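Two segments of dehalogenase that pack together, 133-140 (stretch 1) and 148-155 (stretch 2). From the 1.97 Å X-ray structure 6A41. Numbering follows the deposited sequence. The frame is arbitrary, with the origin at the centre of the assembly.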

# COMPACT_ATOMS: atom_id res chain seq x y z
N PHE A 133 16.56 -7.55 3.97
CA PHE A 133 15.91 -8.82 3.84
C PHE A 133 15.72 -9.12 2.38
O PHE A 133 15.03 -8.34 1.63
N VAL A 134 16.19 -10.23 1.90
CA VAL A 134 15.84 -10.59 0.51
C VAL A 134 14.56 -11.41 0.59
O VAL A 134 14.56 -12.49 1.19
N SER A 135 13.48 -10.84 0.04
CA SER A 135 12.13 -11.39 0.29
C SER A 135 11.35 -11.52 -1.05
O SER A 135 11.99 -11.62 -2.11
N SER A 136 10.03 -11.52 -0.99
CA SER A 136 9.19 -11.77 -2.11
C SER A 136 8.20 -10.70 -2.35
O SER A 136 7.74 -10.10 -1.35
N ALA A 137 7.91 -10.37 -3.61
CA ALA A 137 6.79 -9.50 -3.95
C ALA A 137 5.40 -10.22 -3.80
O ALA A 137 4.36 -9.58 -3.98
N ALA A 138 5.40 -11.54 -3.63
CA ALA A 138 4.17 -12.24 -3.71
C ALA A 138 3.06 -11.69 -2.76
O ALA A 138 1.94 -11.55 -3.23
N PRO A 139 3.41 -11.32 -1.50
CA PRO A 139 2.35 -10.77 -0.63
C PRO A 139 1.70 -9.52 -1.13
O PRO A 139 0.57 -9.21 -0.71
N LEU A 140 2.36 -8.81 -2.06
CA LEU A 140 1.77 -7.55 -2.59
C LEU A 140 0.59 -7.83 -3.54
O LEU A 140 -0.14 -6.89 -3.91
N PRO A 148 0.27 -20.46 2.30
CA PRO A 148 1.34 -20.59 3.36
C PRO A 148 2.68 -19.93 3.01
O PRO A 148 3.23 -19.19 3.87
N TYR A 149 3.13 -20.15 1.80
CA TYR A 149 4.33 -19.50 1.32
C TYR A 149 4.19 -17.95 1.38
O TYR A 149 5.09 -17.22 1.86
N VAL A 150 3.09 -17.44 0.89
CA VAL A 150 2.91 -15.99 0.76
C VAL A 150 2.86 -15.37 2.16
O VAL A 150 3.41 -14.30 2.44
N SER A 151 2.14 -16.05 3.03
CA SER A 151 1.97 -15.61 4.39
C SER A 151 3.33 -15.55 5.10
O SER A 151 3.63 -14.57 5.81
N ALA A 152 4.17 -16.55 4.91
CA ALA A 152 5.48 -16.52 5.56
C ALA A 152 6.35 -15.41 4.98
O ALA A 152 7.07 -14.80 5.72
N ARG A 153 6.28 -15.13 3.68
CA ARG A 153 7.00 -13.97 3.09
C ARG A 153 6.42 -12.69 3.66
O ARG A 153 7.12 -11.75 3.90
N ALA A 154 5.10 -12.65 3.82
CA ALA A 154 4.49 -11.45 4.47
C ALA A 154 5.07 -11.24 5.90
O ALA A 154 5.19 -10.13 6.31
N ALA A 155 5.28 -12.34 6.64
CA ALA A 155 5.84 -12.24 8.02
C ALA A 155 7.21 -11.63 7.96
O ALA A 155 7.54 -10.75 8.77

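The end of a strand and the turn that follows it lie against a helix through a small, mixed contact, in which apolar side chains meet at one end, an arginine spans the other, and no direct hydrogen bond crosses between the stretches, two waters serving as polar links instead. The strand 133-136 and the helix run roughly antiparallel, at 147°, with their axes 8.0 Å apart at closest approach, and the contact buries 346 Å² in all.

The apolar end is built on Pro139, which points toward the helix. Here the backbones come close, the CA atoms of Pro139 and Val150 lying 5.4 Å apart, and its compact ring fits the narrow gap. Val150 leaves its helix sideways with chi1 in t, and its CG1 lies 3.5 Å from Pro139 CA and 4.0 Å from Pro139 CG. CG1 also lies 3.9 Å from Ala138 C, and the other methyl of Val150, CG2, meets Ala138 CB at 4.0 Å. Pro139 CB also packs 4.1 Å from Ala154 CB, while Pro139 CG reaches Ala154 N at 3.6 Å; the short alanine side chain suits this close approach. Ala137 and Leu140, by contrast, point away.

Arg153 points toward the strand and has the largest area covered by the other stretch. Its chi angles run m, m, t, with chi4 at -170°, carrying the guanidinium out over the backbone of Ser135 and Ser136. The aliphatic part of the chain supplies apolar contacts, with Arg153 CB 3.8 Å from Pro139 CG and Arg153 CD 3.5 Å from Ser136 CB. Farther out, one face of the guanidinium lies against Ser136 N and Ser135 CA, the latter 3.7 Å from NH1. This flat group can thus rest on backbone while its edge remains free for hydrogen bonding. NE donates to Tyr149 OH one helical turn earlier (2.9 Å, 172°), and NH1 and NH2 have further partners elsewhere in the structure.

Ser135 and Ser136, both with chi1 in t, combine small size with a polar group. Water 1 donates to Ser135 OG at 2.8 Å and accepts from Arg153 NH1 at 2.9 Å, bridging the stretches. Ser136 points toward the helix, and its OG accepts from Ala138 N at 2.9 Å, bracing the turn that presents Ala138 and Pro139. Tyr149 starts sideways, chi1 in t, but its long ring brings OH to 3.9 Å from Ser136 CB. Water 2 completes the second bridge, 2.7 Å from both Ser136 OG and Tyr149 OH.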

# COMPACT_ATOMS: atom_id res chain seq x y z
CB PHE A 133 14.60 -8.85 4.63
CG PHE A 133 14.77 -8.76 6.13
CD1 PHE A 133 14.96 -7.55 6.75
CD2 PHE A 133 14.63 -9.86 6.91
CE1 PHE A 133 15.09 -7.44 8.13
CE2 PHE A 133 14.80 -9.76 8.32
CZ PHE A 133 15.08 -8.55 8.88
CB VAL A 134 16.84 -11.43 -0.18
CG1 VAL A 134 16.53 -11.51 -1.67
CG2 VAL A 134 18.20 -10.77 0.01
CB SER A 135 11.34 -10.49 1.28
OG SER A 135 10.17 -11.15 1.76
CB SER A 136 8.51 -13.12 -1.96
OG SER A 136 7.57 -13.33 -2.98
CB ALA A 137 6.89 -8.85 -5.37
CB ALA A 138 4.33 -13.69 -3.41
CB PRO A 139 3.11 -10.46 0.66
CG PRO A 139 4.26 -11.36 0.62
CD PRO A 139 4.66 -11.41 -0.80
CB LEU A 140 2.84 -6.71 -3.30
CG LEU A 140 3.92 -6.25 -2.30
CD1 LEU A 140 5.12 -5.62 -3.10
CD2 LEU A 140 3.37 -5.44 -1.16
CB PRO A 148 1.45 -22.09 3.57
CG PRO A 148 0.05 -22.57 3.20
CD PRO A 148 -0.15 -21.80 1.88
CB TYR A 149 4.63 -19.92 -0.10
CG TYR A 149 5.82 -19.16 -0.64
CD1 TYR A 149 7.13 -19.48 -0.29
CD2 TYR A 149 5.66 -18.05 -1.46
CE1 TYR A 149 8.21 -18.72 -0.79
CE2 TYR A 149 6.77 -17.33 -1.89
CZ TYR A 149 8.01 -17.71 -1.56
OH TYR A 149 9.08 -16.93 -2.02
CB VAL A 150 1.65 -15.65 -0.11
CG1 VAL A 150 1.45 -14.15 -0.17
CG2 VAL A 150 1.84 -16.17 -1.52
CB SER A 151 0.98 -16.55 5.16
OG SER A 151 1.01 -16.22 6.60
CB ALA A 152 6.17 -17.86 5.38
CB ARG A 153 6.80 -13.95 1.60
CG ARG A 153 7.66 -14.98 0.91
CD ARG A 153 9.13 -14.73 1.10
NE ARG A 153 10.04 -15.51 0.28
CZ ARG A 153 11.37 -15.52 0.49
NH1 ARG A 153 11.94 -14.90 1.52
NH2 ARG A 153 12.11 -16.23 -0.29
CB ALA A 154 2.99 -11.58 4.56
CB ALA A 155 5.88 -13.59 8.71
O HOH W 1 10.78 -13.19 3.53
O HOH W 2 8.53 -15.52 -4.21